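Local atomic coordinates of glucosamine kinase (Streptacidiphilus jiangxiensis, PDB entry 6HWJ), a protein that catalyses the magnesium- and ATP-dependent phosphorylation of D-glucosamine to D-glucosamine 6-phosphate, and acts more weakly on glucose. Residues P61-R64 with V70-S73; L169-L172 with Q177-L180; Q214-A219 with Q373-D378; R228-L233 with Q333-D338; K273-R278 with V423-L428. All blocks are in the same frame, centred on the assembly; numbering follows the deposited sequence.

Contact 1 of 5, residues P61-R64 with V70-S73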
# COMPACT_ATOMS: atom_id res chain seq x y z
N PRO A 61 -0.28 -12.91 -18.47
CA PRO A 61 -1.17 -12.59 -19.58
C PRO A 61 -0.64 -13.23 -20.85
O PRO A 61 0.53 -13.06 -21.20
CB PRO A 61 -1.13 -11.06 -19.65
CG PRO A 61 0.25 -10.72 -19.17
CD PRO A 61 0.60 -11.77 -18.13
N LEU A 62 -1.49 -14.00 -21.52
CA LEU A 62 -1.06 -14.82 -22.63
C LEU A 62 -1.76 -14.42 -23.92
O LEU A 62 -2.94 -14.02 -23.92
CB LEU A 62 -1.33 -16.31 -22.35
CG LEU A 62 -0.50 -16.90 -21.21
CD1 LEU A 62 -1.19 -18.17 -20.72
CD2 LEU A 62 0.92 -17.20 -21.65
N VAL A 63 -1.04 -14.58 -25.01
CA VAL A 63 -1.60 -14.37 -26.35
C VAL A 63 -1.05 -15.44 -27.27
O VAL A 63 0.16 -15.71 -27.29
CB VAL A 63 -1.28 -12.96 -26.88
CG1 VAL A 63 0.21 -12.81 -27.13
CG2 VAL A 63 -2.09 -12.67 -28.15
N ARG A 64 -1.93 -16.07 -28.03
CA ARG A 64 -1.47 -16.99 -29.06
C ARG A 64 -0.91 -16.18 -30.23
O ARG A 64 -1.52 -15.21 -30.68
CB ARG A 64 -2.61 -17.91 -29.50
CG ARG A 64 -2.96 -18.96 -28.43
CD ARG A 64 -4.15 -19.82 -28.82
NE ARG A 64 -4.55 -20.76 -27.77
CZ ARG A 64 -4.62 -22.07 -27.92
NH1 ARG A 64 -4.31 -22.65 -29.08
NH2 ARG A 64 -4.99 -22.83 -26.89
N VAL A 70 2.69 -19.46 -28.43
CA VAL A 70 2.15 -18.61 -27.38
C VAL A 70 3.28 -17.72 -26.89
O VAL A 70 4.45 -18.09 -26.92
CB VAL A 70 1.54 -19.42 -26.22
CG1 VAL A 70 2.65 -20.15 -25.45
CG2 VAL A 70 0.75 -18.53 -25.30
N ARG A 71 2.93 -16.52 -26.45
CA ARG A 71 3.90 -15.66 -25.80
C ARG A 71 3.19 -14.81 -24.76
O ARG A 71 1.96 -14.76 -24.70
CB ARG A 71 4.65 -14.81 -26.82
CG ARG A 71 3.76 -13.84 -27.56
CD ARG A 71 4.55 -13.07 -28.66
NE ARG A 71 3.64 -12.28 -29.48
CZ ARG A 71 3.05 -11.16 -29.09
NH1 ARG A 71 3.29 -10.67 -27.87
NH2 ARG A 71 2.24 -10.51 -29.90
N ARG A 72 3.98 -14.16 -23.92
CA ARG A 72 3.44 -13.27 -22.91
C ARG A 72 2.97 -11.98 -23.57
O ARG A 72 3.70 -11.37 -24.36
CB ARG A 72 4.49 -12.97 -21.84
CG ARG A 72 3.92 -12.20 -20.67
CD ARG A 72 5.00 -11.79 -19.65
NE ARG A 72 4.38 -11.25 -18.44
CZ ARG A 72 3.96 -10.00 -18.32
NH1 ARG A 72 4.10 -9.14 -19.33
NH2 ARG A 72 3.39 -9.59 -17.18
N SER A 73 1.74 -11.58 -23.26
CA SER A 73 1.18 -10.37 -23.84
C SER A 73 2.02 -9.15 -23.51
O SER A 73 2.55 -9.01 -22.40
CB SER A 73 -0.24 -10.19 -23.33
OG SER A 73 -0.89 -11.45 -23.33
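Arg-71 and Val-63 face each other across two antiparallel strands, and their side chains run side by side in the same direction. The arginine can be followed outward. Its CB leads to CG, which sits between the backbone N and the carbonyl carbon (chi1 64°). That torsion swings CG to Val-63, whose CG1 it meets at 3.7 Å. From CG to NE the chain is extended. The guanidinium then turns so that one face lies over Val-63 CG1, 3.8 Å from its plane and close to its centre. NE is paired with Asp-65 and NH1 with Asp-77, so the charged group is held from outside while its face rests on a methyl.

The backbones of the same two residues bond in both directions. Val-63 N gives to Arg-71 O at 3.0 Å, and Arg-71 N gives to Val-63 O at 3.0 Å. A third bond, Ser-73 N to Pro-61 O at 2.8 Å, enters from above the carbonyl plane.

Arg-72 points to the other side of the sheet from Arg-71. One face of its guanidinium is covered near the rim by Pro-61 CD, and its NH1 makes a salt bridge with Glu-122. Leu-62 CD2 touches Val-70 CG2 at 3.9 Å. Leu-62 and Val-70 both also pack on Trp-5 of helix 5-11. Ser-73 OG bonds to Thr-79 at the start of helix 79-88.

Paired bonds between neighbouring strands, with only a short turn between them, make this an antiparallel beta hairpin. It belongs to the N-terminal sheet of the kinase.

Contact 2 of 5, residues L169-L172 with Q177-L180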
# COMPACT_ATOMS: atom_id res chain seq x y z
N LEU A 169 -11.86 -6.59 -10.63
CA LEU A 169 -10.84 -7.39 -9.99
C LEU A 169 -10.90 -8.81 -10.53
O LEU A 169 -11.99 -9.38 -10.67
CB LEU A 169 -11.04 -7.42 -8.48
CG LEU A 169 -10.97 -6.07 -7.78
CD1 LEU A 169 -11.50 -6.18 -6.37
CD2 LEU A 169 -9.54 -5.57 -7.81
N LEU A 170 -9.74 -9.39 -10.82
CA LEU A 170 -9.62 -10.79 -11.19
C LEU A 170 -8.86 -11.51 -10.09
O LEU A 170 -7.71 -11.15 -9.79
CB LEU A 170 -8.91 -10.97 -12.52
CG LEU A 170 -8.60 -12.42 -12.91
CD1 LEU A 170 -9.90 -13.22 -13.03
CD2 LEU A 170 -7.79 -12.50 -14.19
N THR A 171 -9.50 -12.51 -9.48
CA THR A 171 -8.87 -13.28 -8.41
C THR A 171 -9.00 -14.77 -8.68
O THR A 171 -9.86 -15.22 -9.45
CB THR A 171 -9.50 -12.96 -7.04
OG1 THR A 171 -10.89 -13.27 -7.08
CG2 THR A 171 -9.30 -11.48 -6.70
N LEU A 172 -8.11 -15.52 -8.05
CA LEU A 172 -8.10 -16.96 -8.09
C LEU A 172 -8.72 -17.46 -6.79
O LEU A 172 -8.28 -17.07 -5.71
CB LEU A 172 -6.67 -17.48 -8.25
CG LEU A 172 -6.44 -18.98 -8.50
CD1 LEU A 172 -6.81 -19.38 -9.91
CD2 LEU A 172 -4.98 -19.29 -8.21
N GLN A 177 -7.95 -15.99 1.46
CA GLN A 177 -8.34 -14.85 0.65
C GLN A 177 -8.14 -15.17 -0.83
O GLN A 177 -7.13 -15.76 -1.21
CB GLN A 177 -7.51 -13.61 1.01
CG GLN A 177 -8.07 -12.78 2.15
CD GLN A 177 -8.14 -13.55 3.45
OE1 GLN A 177 -9.08 -14.31 3.69
NE2 GLN A 177 -7.14 -13.35 4.31
N PRO A 178 -9.09 -14.81 -1.68
CA PRO A 178 -8.84 -14.91 -3.13
C PRO A 178 -7.52 -14.24 -3.49
O PRO A 178 -7.18 -13.19 -2.96
CB PRO A 178 -10.04 -14.20 -3.75
CG PRO A 178 -11.14 -14.41 -2.75
CD PRO A 178 -10.47 -14.36 -1.40
N VAL A 179 -6.78 -14.89 -4.36
CA VAL A 179 -5.45 -14.45 -4.76
C VAL A 179 -5.61 -13.45 -5.90
O VAL A 179 -6.22 -13.76 -6.92
CB VAL A 179 -4.58 -15.65 -5.20
CG1 VAL A 179 -3.28 -15.18 -5.83
CG2 VAL A 179 -4.32 -16.56 -4.01
N LEU A 180 -5.02 -12.27 -5.75
CA LEU A 180 -5.12 -11.23 -6.76
C LEU A 180 -4.29 -11.58 -7.98
O LEU A 180 -3.09 -11.87 -7.86
CB LEU A 180 -4.65 -9.90 -6.19
CG LEU A 180 -4.47 -8.73 -7.17
CD1 LEU A 180 -5.79 -8.30 -7.78
CD2 LEU A 180 -3.82 -7.55 -6.48
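Thr-171 and Pro-178 lie side by side and point the same way. Pro-178 CB comes up against the branch point of the threonine: it is 3.6 Å from both Thr-171 CB and Thr-171 OG1. The hydroxyl stands between its own backbone N and carbonyl carbon (chi1 60°), which sets it beside the proline ring. OG1 also makes a weak hydrogen bond to Val-99 O of the neighbouring strand 98-102. CG2 of Thr-171 lies near Val-179 O, with Leu-180 CA a little farther off.

Leu-172 and Val-179 share the other face of the sheet. They meet at their first carbons, Leu-172 CB and Val-179 CB, 4.1 Å apart. The outer part of Leu-172 packs on Leu-181 and Phe-98 instead. Leu-180, on the same face as Thr-171, brings CD1 near Leu-170 O. Its side chain also touches Ala-148 of helix 148-157, the helix that packs against Leu-169 and Thr-171.

The backbone of Leu-172 and Val-179 forms a hydrogen-bonded antiparallel pair. Leu-172 N gives to Val-179 O at 2.8 Å. Val-179 N gives back to Leu-172 O at 3.0 Å and meets a lone pair in the carbonyl plane. Val-179 O also receives a CA-H contact from Thr-171, with CA at 3.1 Å from the oxygen.

These two strands form a beta hairpin in the middle of a six-stranded antiparallel sheet. The Leu-180 side chain is about 5 Å from that of the magnesium-binding Asp-319 and about 6 Å from that of Lys-133, inferred to bind ATP. Main chains satisfy each other's polar groups across the hairpin, so its side chains meet there by apolar contact.

Contact 3 of 5, residues Q214-A219 with Q373-D378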
# COMPACT_ATOMS: atom_id res chain seq x y z
N GLN A 214 -5.87 27.44 5.69
CA GLN A 214 -5.85 26.80 4.38
C GLN A 214 -4.87 25.64 4.36
O GLN A 214 -5.14 24.60 3.76
CB GLN A 214 -5.47 27.82 3.31
CG GLN A 214 -6.56 28.83 3.05
CD GLN A 214 -6.06 30.02 2.26
OE1 GLN A 214 -4.90 30.41 2.36
NE2 GLN A 214 -6.96 30.60 1.47
N ALA A 215 -3.72 25.81 5.01
CA ALA A 215 -2.72 24.74 5.02
C ALA A 215 -3.12 23.59 5.93
O ALA A 215 -2.61 22.48 5.75
CB ALA A 215 -1.37 25.29 5.44
N LEU A 216 -4.02 23.81 6.87
CA LEU A 216 -4.49 22.75 7.75
C LEU A 216 -5.62 21.93 7.14
O LEU A 216 -5.83 20.78 7.54
CB LEU A 216 -4.95 23.32 9.08
CG LEU A 216 -3.85 23.80 10.02
CD1 LEU A 216 -4.41 24.54 11.21
CD2 LEU A 216 -2.98 22.61 10.50
N LEU A 217 -6.35 22.47 6.18
CA LEU A 217 -7.52 21.75 5.67
C LEU A 217 -7.16 20.37 5.14
O LEU A 217 -7.89 19.40 5.45
CB LEU A 217 -8.22 22.59 4.59
CG LEU A 217 -9.38 21.90 3.87
CD1 LEU A 217 -10.49 21.52 4.83
CD2 LEU A 217 -9.92 22.82 2.75
N PRO A 218 -6.09 20.18 4.36
CA PRO A 218 -5.79 18.81 3.89
C PRO A 218 -5.60 17.81 5.02
O PRO A 218 -5.95 16.63 4.88
CB PRO A 218 -4.49 18.99 3.07
CG PRO A 218 -4.56 20.45 2.63
CD PRO A 218 -5.16 21.17 3.80
N ALA A 219 -5.03 18.23 6.15
CA ALA A 219 -4.86 17.31 7.26
C ALA A 219 -6.21 16.84 7.77
O ALA A 219 -6.38 15.66 8.12
CB ALA A 219 -4.05 17.97 8.38
N GLN A 373 -1.57 17.50 13.14
CA GLN A 373 -1.87 16.25 13.83
C GLN A 373 -3.18 16.35 14.59
O GLN A 373 -3.98 15.41 14.56
CB GLN A 373 -0.69 15.87 14.74
CG GLN A 373 0.57 15.52 13.88
CD GLN A 373 1.82 15.18 14.69
OE1 GLN A 373 1.90 14.14 15.33
NE2 GLN A 373 2.82 16.05 14.62
N ARG A 374 -3.45 17.49 15.25
CA ARG A 374 -4.72 17.69 15.91
C ARG A 374 -5.88 17.76 14.91
O ARG A 374 -6.94 17.16 15.15
CB ARG A 374 -4.67 18.95 16.76
CG ARG A 374 -5.98 19.30 17.48
CD ARG A 374 -6.52 18.12 18.27
NE ARG A 374 -5.52 17.56 19.17
CZ ARG A 374 -5.60 16.35 19.74
NH1 ARG A 374 -4.64 15.93 20.54
NH2 ARG A 374 -6.65 15.57 19.50
N SER A 375 -5.69 18.47 13.79
CA SER A 375 -6.74 18.55 12.78
C SER A 375 -7.08 17.17 12.22
O SER A 375 -8.25 16.85 12.02
CB SER A 375 -6.31 19.48 11.63
OG SER A 375 -6.03 20.79 12.10
N PHE A 376 -6.06 16.35 11.95
CA PHE A 376 -6.29 15.01 11.43
C PHE A 376 -7.09 14.17 12.42
O PHE A 376 -8.11 13.59 12.06
CB PHE A 376 -4.95 14.32 11.12
CG PHE A 376 -5.10 12.91 10.63
CD1 PHE A 376 -5.27 11.87 11.52
CD2 PHE A 376 -5.10 12.64 9.27
CE1 PHE A 376 -5.43 10.58 11.07
CE2 PHE A 376 -5.22 11.35 8.82
CZ PHE A 376 -5.41 10.32 9.72
N LEU A 377 -6.61 14.09 13.67
CA LEU A 377 -7.28 13.26 14.67
C LEU A 377 -8.71 13.73 14.95
O LEU A 377 -9.62 12.90 15.10
CB LEU A 377 -6.46 13.28 15.96
CG LEU A 377 -5.15 12.50 15.94
CD1 LEU A 377 -4.38 12.72 17.22
CD2 LEU A 377 -5.40 11.01 15.71
N ASP A 378 -8.93 15.04 15.06
CA ASP A 378 -10.28 15.54 15.31
C ASP A 378 -11.22 15.15 14.17
O ASP A 378 -12.33 14.65 14.41
CB ASP A 378 -10.25 17.06 15.50
CG ASP A 378 -9.61 17.47 16.81
OD1 ASP A 378 -9.27 16.58 17.62
OD2 ASP A 378 -9.44 18.68 17.03
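Ser-375 OG lies anti to its carbonyl carbon (chi1 -58°), and Leu-216 CD2 reaches to 3.9 Å from this Ser-375 OG. Phe-376 instead has CG anti to the backbone N (chi1 178°), which brings CD2 of the ring near Ala-219 O.

Ala-219 sits where the segments come closest. Its CB points at the other helix and meets Ser-375 CB at 4.2 Å. Its O is 3.4 Å from Phe-376 CA in a CA-H contact, and 3.5 Å from ring atom CD2 of Phe-376. The oxygen approaches the ring obliquely.

The small side chains of Ala-219 and Ser-375 let the axes of segments 214-219 and 373-378 approach to 8.3 Å, at 43°. Pro-218 interrupts the regular bonding of the first helix here. Around the contact, Phe-376 continues into Val-339 and Met-342 of helix 335-356, and Leu-216 packs on Trp-368.

Ser-375 OG bonds back to Ala-371 O within its own helix. A polar tie lies beside the contact, where Ala-215 O accepts a hydrogen bond from Trp-368 NE1 of helix 362-386. Between 214-219 and 373-378 themselves no hydrogen bond crosses, so these segments meet by van der Waals and CA-H contact, with the serine hydroxyl satisfied locally.

Contact 4 of 5, residues R228-L233 with Q333-D338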
# COMPACT_ATOMS: atom_id res chain seq x y z
N ARG A 228 -13.42 7.21 6.86
CA ARG A 228 -14.30 6.58 5.88
C ARG A 228 -13.72 5.26 5.40
O ARG A 228 -14.44 4.27 5.22
CB ARG A 228 -14.53 7.52 4.70
CG ARG A 228 -15.33 8.78 5.03
CD ARG A 228 -15.30 9.77 3.86
NE ARG A 228 -16.19 10.91 4.12
CZ ARG A 228 -16.26 11.99 3.35
NH1 ARG A 228 -15.47 12.12 2.29
NH2 ARG A 228 -17.10 12.97 3.66
N MET A 229 -12.41 5.24 5.14
CA MET A 229 -11.72 4.02 4.72
C MET A 229 -11.86 2.94 5.79
O MET A 229 -12.28 1.81 5.49
CB MET A 229 -10.25 4.35 4.45
CG MET A 229 -9.41 3.19 3.93
SD MET A 229 -7.67 3.67 3.70
CE MET A 229 -7.10 3.67 5.39
N HIS A 230 -11.55 3.27 7.05
CA HIS A 230 -11.61 2.26 8.11
C HIS A 230 -13.04 1.77 8.34
O HIS A 230 -13.26 0.57 8.56
CB HIS A 230 -11.02 2.81 9.41
CG HIS A 230 -9.53 2.92 9.39
ND1 HIS A 230 -8.84 3.72 10.27
CD2 HIS A 230 -8.61 2.33 8.60
CE1 HIS A 230 -7.55 3.61 10.02
NE2 HIS A 230 -7.38 2.78 9.01
N ALA A 231 -14.02 2.67 8.31
CA ALA A 231 -15.40 2.26 8.52
C ALA A 231 -15.83 1.24 7.48
O ALA A 231 -16.54 0.28 7.79
CB ALA A 231 -16.32 3.48 8.50
N ALA A 232 -15.40 1.42 6.23
CA ALA A 232 -15.75 0.49 5.18
C ALA A 232 -15.01 -0.83 5.35
O ALA A 232 -15.60 -1.90 5.18
CB ALA A 232 -15.43 1.08 3.79
N LEU A 233 -13.71 -0.77 5.64
CA LEU A 233 -12.94 -2.00 5.83
C LEU A 233 -13.45 -2.78 7.03
O LEU A 233 -13.51 -4.02 7.00
CB LEU A 233 -11.46 -1.66 5.98
CG LEU A 233 -10.79 -0.98 4.80
CD1 LEU A 233 -9.38 -0.58 5.15
CD2 LEU A 233 -10.79 -1.84 3.52
N GLN A 333 -4.74 -5.67 11.48
CA GLN A 333 -3.92 -4.85 12.37
C GLN A 333 -4.82 -3.83 13.06
O GLN A 333 -5.97 -3.63 12.62
CB GLN A 333 -2.82 -4.12 11.59
CG GLN A 333 -1.90 -5.03 10.74
CD GLN A 333 -0.95 -5.86 11.60
OE1 GLN A 333 -0.90 -5.69 12.81
NE2 GLN A 333 -0.20 -6.76 10.96
N PRO A 334 -4.33 -3.12 14.08
CA PRO A 334 -5.13 -2.02 14.65
C PRO A 334 -5.30 -0.89 13.64
O PRO A 334 -4.37 -0.53 12.94
CB PRO A 334 -4.30 -1.56 15.86
CG PRO A 334 -3.27 -2.63 16.07
CD PRO A 334 -3.01 -3.23 14.72
N ALA A 335 -6.50 -0.32 13.62
CA ALA A 335 -6.73 0.87 12.81
C ALA A 335 -5.78 2.00 13.19
O ALA A 335 -5.35 2.78 12.33
CB ALA A 335 -8.18 1.33 12.94
N ALA A 336 -5.41 2.08 14.47
CA ALA A 336 -4.49 3.12 14.90
C ALA A 336 -3.15 3.03 14.17
O ALA A 336 -2.43 4.04 14.11
CB ALA A 336 -4.27 3.04 16.41
N LEU A 337 -2.80 1.87 13.63
CA LEU A 337 -1.58 1.77 12.84
C LEU A 337 -1.62 2.69 11.63
O LEU A 337 -0.65 3.41 11.35
CB LEU A 337 -1.36 0.31 12.41
CG LEU A 337 -0.14 0.11 11.51
CD1 LEU A 337 1.15 0.32 12.30
CD2 LEU A 337 -0.15 -1.30 10.88
N ASP A 338 -2.73 2.67 10.87
CA ASP A 338 -2.86 3.62 9.76
C ASP A 338 -2.84 5.05 10.28
O ASP A 338 -2.28 5.95 9.62
CB ASP A 338 -4.15 3.39 8.97
CG ASP A 338 -4.15 2.10 8.16
OD1 ASP A 338 -3.07 1.55 7.84
OD2 ASP A 338 -5.27 1.66 7.80
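Asp-338 OD2 is gripped by His-230 NE2 and by the backbone N of His-298. The bond from His-230 NE2 to Asp-338 OD2 is 2.7 Å long and nearly straight, with an N-H...O angle of 163°. It uses the anti lone pair of OD2. The oxygen lies only 4° out of the imidazole plane, and ring and carboxylate are themselves nearly coplanar. The second carboxylate oxygen, OD1, is held by Gly-299 N.

The histidine is fixed at its other nitrogen as well, since ND1 bonds to Tyr-380 OH. With both nitrogens engaged, the ring has little freedom to turn. Ala-335 CB covers one face in a CH-pi contact, 3.9 Å from the ring centroid. Ala-335 O comes within 3.3 Å of His-230 CE1.

This His-carboxylate pair ties helix 212-234 to the first turn of helix 335-356. The backbone N atoms that Asp-338 accepts from, those of His-298 and Gly-299, come just ahead of the glucosamine-binding Asp-300. The side chains of Asp-338 and Asp-300 are about 7 Å apart.

Met-229 reaches the same carboxylate from the side. Its chain leaves with CG anti to the backbone N (chi1 -177°) and bends at the sulfur, placing CE 3.6 Å from Asp-338 OD2. The Met-229 side chain also packs on Phe-160 and on Leu-155 of helix 148-157.

Contact 5 of 5, residues K273-R278 with V423-L428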
# COMPACT_ATOMS: atom_id res chain seq x y z
N LYS A 273 19.99 6.99 21.85
CA LYS A 273 20.44 6.11 22.92
C LYS A 273 19.94 6.60 24.27
O LYS A 273 19.60 5.79 25.14
CB LYS A 273 21.97 6.01 22.91
CG LYS A 273 22.53 5.01 23.91
CD LYS A 273 24.05 4.92 23.81
CE LYS A 273 24.50 3.90 22.78
NZ LYS A 273 24.35 2.50 23.27
N ALA A 274 19.85 7.92 24.45
CA ALA A 274 19.31 8.46 25.70
C ALA A 274 17.79 8.33 25.77
O ALA A 274 17.24 8.22 26.87
CB ALA A 274 19.72 9.93 25.84
N TRP A 275 17.11 8.31 24.63
CA TRP A 275 15.66 8.19 24.62
C TRP A 275 15.19 6.75 24.70
O TRP A 275 14.03 6.51 25.06
CB TRP A 275 15.08 8.81 23.33
CG TRP A 275 15.22 10.30 23.24
CD1 TRP A 275 15.33 11.18 24.27
CD2 TRP A 275 15.28 11.08 22.03
NE1 TRP A 275 15.43 12.47 23.79
CE2 TRP A 275 15.41 12.43 22.42
CE3 TRP A 275 15.23 10.77 20.67
CZ2 TRP A 275 15.50 13.46 21.49
CZ3 TRP A 275 15.31 11.80 19.75
CH2 TRP A 275 15.45 13.13 20.17
N ALA A 276 16.04 5.78 24.34
CA ALA A 276 15.59 4.40 24.24
C ALA A 276 14.94 3.88 25.52
O ALA A 276 13.91 3.18 25.41
CB ALA A 276 16.78 3.51 23.86
N PRO A 277 15.44 4.17 26.72
CA PRO A 277 14.75 3.68 27.93
C PRO A 277 13.31 4.14 28.02
O PRO A 277 12.44 3.33 28.37
CB PRO A 277 15.60 4.25 29.08
CG PRO A 277 16.95 4.46 28.49
CD PRO A 277 16.70 4.87 27.04
N ARG A 278 13.02 5.40 27.70
CA ARG A 278 11.64 5.88 27.75
C ARG A 278 10.80 5.25 26.65
O ARG A 278 9.63 4.91 26.86
CB ARG A 278 11.61 7.41 27.61
N VAL A 423 14.91 13.53 10.45
CA VAL A 423 13.45 13.50 10.48
C VAL A 423 12.99 12.89 11.80
O VAL A 423 12.28 13.57 12.57
CB VAL A 423 12.89 12.76 9.26
CG1 VAL A 423 11.37 12.62 9.33
CG2 VAL A 423 13.26 13.51 7.98
N PRO A 424 13.35 11.65 12.15
CA PRO A 424 12.91 11.13 13.45
C PRO A 424 13.52 11.86 14.62
O PRO A 424 12.89 11.95 15.68
CB PRO A 424 13.32 9.64 13.41
CG PRO A 424 14.45 9.60 12.42
CD PRO A 424 14.07 10.62 11.36
N ASP A 425 14.75 12.37 14.48
CA ASP A 425 15.36 13.13 15.56
C ASP A 425 14.51 14.34 15.92
O ASP A 425 14.20 14.57 17.10
CB ASP A 425 16.78 13.55 15.16
CG ASP A 425 17.47 14.34 16.26
OD1 ASP A 425 17.66 13.79 17.36
OD2 ASP A 425 17.83 15.52 16.02
N LEU A 426 14.11 15.13 14.92
CA LEU A 426 13.32 16.32 15.20
C LEU A 426 11.89 15.95 15.57
O LEU A 426 11.30 16.58 16.45
CB LEU A 426 13.36 17.27 14.01
CG LEU A 426 14.77 17.80 13.68
CD1 LEU A 426 14.77 18.65 12.41
CD2 LEU A 426 15.36 18.58 14.85
N SER A 427 11.33 14.92 14.94
CA SER A 427 9.99 14.47 15.29
C SER A 427 9.92 14.05 16.75
O SER A 427 9.05 14.51 17.51
CB SER A 427 9.57 13.30 14.39
OG SER A 427 9.67 13.64 13.04
N LEU A 428 10.85 13.17 17.18
CA LEU A 428 10.84 12.69 18.55
C LEU A 428 11.18 13.79 19.54
O LEU A 428 10.70 13.76 20.68
CB LEU A 428 11.82 11.52 18.73
CG LEU A 428 11.38 10.19 18.13
CD1 LEU A 428 12.54 9.21 18.11
CD2 LEU A 428 10.20 9.61 18.89
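Trp-275 reaches across to Asp-425 and Leu-428 with the outer rim of its six-membered ring. CH2 makes two contacts with one residue: it lies 3.6 Å from Asp-425 O and 3.6 Å from Asp-425 OD1. The backbone oxygen is at the edge of the indole, near its plane. A ring C-H edge thus probably faces this oxygen alone, while OD1 lies off the plane beside CH2. The aspartate and tryptophan side chains run at about a right angle, although the carboxylate and indole planes differ by only 23°.

The neighbouring ring atom, CZ3, meets Leu-428 CB at 3.6 Å. Leu-428 CD1 adds a looser touch at 4.0 Å from Trp-275 CE3. The leucine approaches the indole obliquely.

Asp-425 CG is anti to the backbone N (chi1 -180°), which carries the carboxylate out to the tryptophan from a residue whose first bond does not aim at it. Its charge is met by a salt bridge from OD1 to Arg-271 NE. This arginine belongs to the same helix as Trp-275, so that helix supplies both an apolar and a charged partner.

Further out, Tyr-410 of helix 398-416 packs against Trp-275, Pro-424 and Leu-428 alike and joins the two sides. Val-423 and Ser-427 of helix 422-431 touch His-348 of helix 335-356.

The segments do not pack backbone to backbone: their nearest CA atoms, those of Trp-275 and Leu-428, are 9.0 Å apart. One large aromatic bridges helices 266-284 and 422-431 in the helical C-terminal part of the kinase. The Leu-428 side chain lies about 8 Å from that of the glucosamine-binding Glu-409.

In the fold
Contacts 1 and 2 are beta hairpins of two different sheets, with centres about 20 Å apart on the same side of the chain's centre. Both rely on main-chain bonds. Contacts 3, 4 and 5 belong to the helical part and depend mainly on side chains, with backbone oxygens taking part. Contacts 3 and 4 share helix 212-234, and their second segments lie on consecutive helices, 362-386 and 335-356. Contact 4 is the most central and fully buried, and it has a short histidine-carboxylate hydrogen bond. Contact 3 is only partly buried and has no hydrogen bond across it. Contact 5, farther out, sets an aromatic edge against a leucine and aspartate oxygens. Its segments alternate along the chain with those of contacts 3 and 4.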